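Local coordinates for heme-binding protein A (Haemophilus parasuis 29755, PDB 3TPA) that belongs to the family 5 extracellular solute-binding proteins and is probably related to the glutathione-binding GbpA proteins, its own ligand being uncertain, at residues N30-N33 with A34-Q38; K213-A216 with D217-L221. The protein carries 1 engineered substitution. All blocks are in the same frame, centred on the assembly; numbering follows the deposited sequence.

Contact 1 of 2, residues N30-N33 with A34-Q38; sequences NDFN and ASSQQ
Phe32 O holds this turn together, taking backbone bonds from both Ser35 N and Gln37 N. The two donors come from opposite faces of the carbonyl plane: Gln37 N, at 3.0 Å from Phe32 O, is tilted 25° from it, while Ser35 N stands well above it. Just before, Ala34 N bonds to Asp31 O at 3.1 Å, so the chain winds through a tight turn before entering helix 36-39.

Side-chain bonds add to this. Gln38, bent at chi2 (-53°), folds its amide back so that NE2 lies 2.9 Å from Asn33 O in a nearly straight bond (164° at the hydrogen), lying in the carbonyl plane; NE2 also donates to Thr505 O. Asn33 OD1 accepts from Thr505 N. Ser36 OG and Gln37 NE2 both bond to Asp160 OD2. A water bonds to Ser35 OG at 2.6 Å and donates weakly to Asp31 O.

Packing is lighter: Asn33 and Gln37 run side by side, with Asn33 OD1 3.8 Å from Gln37 CG and their amide planes almost perpendicular, and Ser36 OG sits obliquely by the Phe32 ring, 3.4 Å from Phe32 CD1.

The chemistry implies a buried polar turn in which Asp31 O and Phe32 O are met by backbone donors and Asn33 O by the Gln38 amide, with Asn33 and Gln38 together fastening it to the backbone of Thr505.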
loop_
_atom_site.group_PDB
_atom_site.type_symbol
_atom_site.label_atom_id
_atom_site.label_comp_id
_atom_site.label_asym_id
_atom_site.label_seq_id
_atom_site.Cartn_x
_atom_site.Cartn_y
_atom_site.Cartn_z
ATOM N N ASN A 30 6.609 4.957 -5.452
ATOM C CA ASN A 30 7.165 6.299 -5.298
ATOM C C ASN A 30 7.008 7.233 -6.517
ATOM O O ASN A 30 6.966 8.440 -6.337
ATOM C CB ASN A 30 8.615 6.242 -4.808
ATOM C CG ASN A 30 8.717 5.810 -3.348
ATOM O OD1 ASN A 30 8.997 4.649 -3.050
ATOM N ND2 ASN A 30 8.477 6.745 -2.432
ATOM N N ASP A 31 6.908 6.678 -7.734
ATOM C CA ASP A 31 6.656 7.462 -8.965
ATOM C C ASP A 31 5.301 8.165 -8.961
ATOM O O ASP A 31 5.096 9.148 -9.646
ATOM C CB ASP A 31 6.668 6.557 -10.213
ATOM C CG ASP A 31 8.065 6.132 -10.636
ATOM O OD1 ASP A 31 9.043 6.710 -10.136
ATOM O OD2 ASP A 31 8.183 5.226 -11.488
ATOM N N PHE A 32 4.357 7.596 -8.229
ATOM C CA PHE A 32 3.001 8.130 -8.134
ATOM C C PHE A 32 2.998 9.558 -7.604
ATOM O O PHE A 32 2.201 10.384 -8.023
ATOM C CB PHE A 32 2.150 7.242 -7.230
ATOM C CG PHE A 32 1.774 5.914 -7.836
ATOM C CD1 PHE A 32 1.552 5.781 -9.194
ATOM C CD2 PHE A 32 1.608 4.796 -7.026
ATOM C CE1 PHE A 32 1.175 4.531 -9.751
ATOM C CE2 PHE A 32 1.227 3.548 -7.575
ATOM C CZ PHE A 32 1.025 3.420 -8.931
ATOM N N ASN A 33 3.912 9.855 -6.689
ATOM C CA ASN A 33 3.979 11.179 -6.094
ATOM C C ASN A 33 4.263 12.263 -7.144
ATOM O O ASN A 33 3.862 13.419 -6.988
ATOM C CB ASN A 33 5.063 11.206 -5.006
ATOM C CG ASN A 33 4.642 10.464 -3.767
ATOM O OD1 ASN A 33 3.470 10.479 -3.411
ATOM N ND2 ASN A 33 5.589 9.803 -3.101
ATOM N N ALA A 34 4.978 11.883 -8.198
ATOM C CA ALA A 34 5.327 12.797 -9.290
ATOM C C ALA A 34 4.271 12.858 -10.393
ATOM O O ALA A 34 4.337 13.722 -11.254
ATOM C CB ALA A 34 6.665 12.393 -9.892
ATOM N N SER A 35 3.315 11.928 -10.396
ATOM C CA SER A 35 2.291 11.928 -11.447
ATOM C C SER A 35 0.846 11.939 -10.918
ATOM O O SER A 35 0.236 12.992 -10.772
ATOM C CB SER A 35 2.504 10.751 -12.401
ATOM O OG SER A 35 2.493 9.518 -11.704
ATOM N N SER A 36 0.310 10.766 -10.619
ATOM C CA SER A 36 -1.083 10.636 -10.210
ATOM C C SER A 36 -1.443 11.576 -9.065
ATOM O O SER A 36 -2.565 12.084 -9.003
ATOM C CB SER A 36 -1.380 9.183 -9.821
ATOM O OG SER A 36 -0.277 8.644 -9.104
ATOM N N GLN A 37 -0.495 11.802 -8.157
ATOM C CA GLN A 37 -0.798 12.515 -6.926
ATOM C C GLN A 37 -0.967 14.004 -7.155
ATOM O O GLN A 37 -1.657 14.656 -6.386
ATOM C CB GLN A 37 0.248 12.244 -5.826
ATOM C CG GLN A 37 0.154 10.862 -5.170
ATOM C CD GLN A 37 -1.050 10.700 -4.241
ATOM O OE1 GLN A 37 -1.279 11.511 -3.349
ATOM N NE2 GLN A 37 -1.809 9.636 -4.445
ATOM N N GLN A 38 -0.346 14.540 -8.204
ATOM C CA GLN A 38 -0.425 15.984 -8.466
ATOM C C GLN A 38 -1.190 16.321 -9.749
ATOM O O GLN A 38 -1.878 17.342 -9.824
ATOM C CB GLN A 38 0.979 16.589 -8.604
ATOM C CG GLN A 38 2.055 16.066 -7.645
ATOM C CD GLN A 38 1.684 16.128 -6.162
ATOM O OE1 GLN A 38 0.892 16.953 -5.718
ATOM N NE2 GLN A 38 2.275 15.238 -5.392
HETATM O O HOH W 1 4.050 7.475 -12.348
#

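Contact 2 of 2, residues K213-A216 with D217-L221; sequences KGKA and DIERL
Asp217 and Ile218 form the bend that brings Glu219 back to Lys215, four residues earlier in the chain. The Asp217 side chain sets off away from the preceding residues, and so does that of Ile218.

Ile218 nevertheless starts out in roughly the same direction as the Ala216 methyl, into the body of the protein: the buried methyl packs on Phe192 and Tyr508, and Ile218 on Leu10 and Val510.

The turn is the last part of the loop connecting two antiparallel neighbours, strands 202-207 and 220-225, in the mixed five-stranded sheet that also includes strand 9-14.

Glu219 makes the one salt bridge between the segments. Its chain bends at chi2 (-75°) and brings OE1 to 2.8 Å from Lys215 NZ; the ammonium comes from above the carboxylate plane, 40° out of it. Lys215 runs out with CG anti to its own N (chi1 156°), then bends at chi3 and chi4 to swing the ammonium round to the glutamate. The two side chains cross at about a right angle, with Lys215 CE 3.4 Å from Glu219 OE1. The second oxygen, Glu219 OE2, lies 3.7 Å from Lys215 NZ and is joined to it through a water, which donates to Glu219 OE2 at 2.8 Å and accepts weakly from Lys215 NZ. Glu219 N is held by Asn8 OD1, fixing the backbone from which the carboxylate starts. From there the chain enters the strand proper, where residues 220-221 pair with strands 9-14 and 202-207.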
loop_
_atom_site.group_PDB
_atom_site.type_symbol
_atom_site.label_atom_id
_atom_site.label_comp_id
_atom_site.label_asym_id
_atom_site.label_seq_id
_atom_site.Cartn_x
_atom_site.Cartn_y
_atom_site.Cartn_z
ATOM N N LYS A 213 -12.010 21.567 -8.004
ATOM C CA LYS A 213 -12.157 21.747 -6.556
ATOM C C LYS A 213 -11.772 23.166 -6.119
ATOM O O LYS A 213 -11.872 23.510 -4.942
ATOM C CB LYS A 213 -11.260 20.756 -5.793
ATOM C CG LYS A 213 -11.884 19.423 -5.424
ATOM C CD LYS A 213 -10.856 18.539 -4.713
ATOM C CE LYS A 213 -11.413 17.917 -3.451
ATOM N NZ LYS A 213 -12.738 17.303 -3.703
ATOM N N GLY A 214 -11.324 23.980 -7.071
ATOM C CA GLY A 214 -10.774 25.287 -6.761
ATOM C C GLY A 214 -9.260 25.233 -6.829
ATOM O O GLY A 214 -8.661 24.216 -6.486
ATOM N N LYS A 215 -8.647 26.324 -7.276
ATOM C CA LYS A 215 -7.202 26.395 -7.464
ATOM C C LYS A 215 -6.412 26.187 -6.167
ATOM O O LYS A 215 -6.795 26.690 -5.116
ATOM C CB LYS A 215 -6.833 27.739 -8.087
ATOM C CG LYS A 215 -5.415 28.170 -7.802
ATOM C CD LYS A 215 -5.190 29.619 -8.171
ATOM C CE LYS A 215 -4.557 29.711 -9.537
ATOM N NZ LYS A 215 -3.284 28.941 -9.594
ATOM N N ALA A 216 -5.310 25.447 -6.259
ATOM C CA ALA A 216 -4.444 25.158 -5.113
ATOM C C ALA A 216 -3.813 26.418 -4.537
ATOM O O ALA A 216 -3.620 27.406 -5.242
ATOM C CB ALA A 216 -3.352 24.185 -5.504
ATOM N N ASP A 217 -3.468 26.368 -3.254
ATOM C CA ASP A 217 -2.881 27.531 -2.593
ATOM C C ASP A 217 -1.460 27.768 -3.061
ATOM O O ASP A 217 -1.012 28.906 -3.121
ATOM C CB ASP A 217 -2.939 27.393 -1.068
ATOM C CG ASP A 217 -4.364 27.284 -0.546
ATOM O OD1 ASP A 217 -5.135 28.256 -0.703
ATOM O OD2 ASP A 217 -4.711 26.230 0.029
ATOM N N ILE A 218 -0.750 26.693 -3.404
ATOM C CA ILE A 218 0.645 26.813 -3.839
ATOM C C ILE A 218 0.790 26.936 -5.356
ATOM O O ILE A 218 0.319 26.082 -6.111
ATOM C CB ILE A 218 1.497 25.631 -3.349
ATOM C CG1 ILE A 218 1.508 25.590 -1.827
ATOM C CG2 ILE A 218 2.923 25.742 -3.874
ATOM C CD1 ILE A 218 2.014 24.286 -1.267
ATOM N N GLU A 219 1.473 27.985 -5.800
ATOM C CA GLU A 219 1.590 28.257 -7.228
ATOM C C GLU A 219 2.617 27.407 -7.970
ATOM O O GLU A 219 2.441 27.118 -9.149
ATOM C CB GLU A 219 1.878 29.746 -7.465
ATOM C CG GLU A 219 0.635 30.611 -7.375
ATOM C CD GLU A 219 -0.257 30.465 -8.594
ATOM O OE1 GLU A 219 -1.468 30.748 -8.481
ATOM O OE2 GLU A 219 0.255 30.078 -9.669
ATOM N N ARG A 220 3.714 27.037 -7.310
ATOM C CA ARG A 220 4.771 26.247 -7.963
ATOM C C ARG A 220 5.337 25.158 -7.047
ATOM O O ARG A 220 5.602 25.370 -5.857
ATOM C CB ARG A 220 5.947 27.123 -8.429
ATOM C CG ARG A 220 6.039 27.391 -9.936
ATOM C CD ARG A 220 6.506 28.826 -10.209
ATOM N NE ARG A 220 5.733 29.814 -9.465
ATOM C CZ ARG A 220 6.132 31.039 -9.164
ATOM N NH1 ARG A 220 5.312 31.824 -8.491
ATOM N NH2 ARG A 220 7.333 31.490 -9.532
ATOM N N LEU A 221 5.549 24.003 -7.650
ATOM C CA LEU A 221 6.015 22.827 -6.959
ATOM C C LEU A 221 7.335 22.420 -7.600
ATOM O O LEU A 221 7.406 22.226 -8.817
ATOM C CB LEU A 221 4.992 21.707 -7.146
ATOM C CG LEU A 221 4.390 20.936 -5.979
ATOM C CD1 LEU A 221 3.837 21.856 -4.891
ATOM C CD2 LEU A 221 3.287 20.012 -6.533
HETATM O O HOH W 2 -0.927 28.687 -11.814
#

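How the contacts relate
Contact 1 comes first along the chain, in the loop after strand 9-14 and on into helix 36-39; contact 2 follows much later, at the entry to strand 220-225. Their centres are about 16 Å apart, on the same side of the chain's centre, and they meet where Gln38 OE1 lies 4.0 Å from Leu221 CD2. The mixed five-stranded sheet relates them: contact 2 leads into one of its strands, while Gln38 bonds by its backbone to Phe192 in the edge strand 192-194. Tyr205, in the strand between, serves both through Ala34 O and Leu221. Early and later parts of the chain thus build one region of the solute-binding fold.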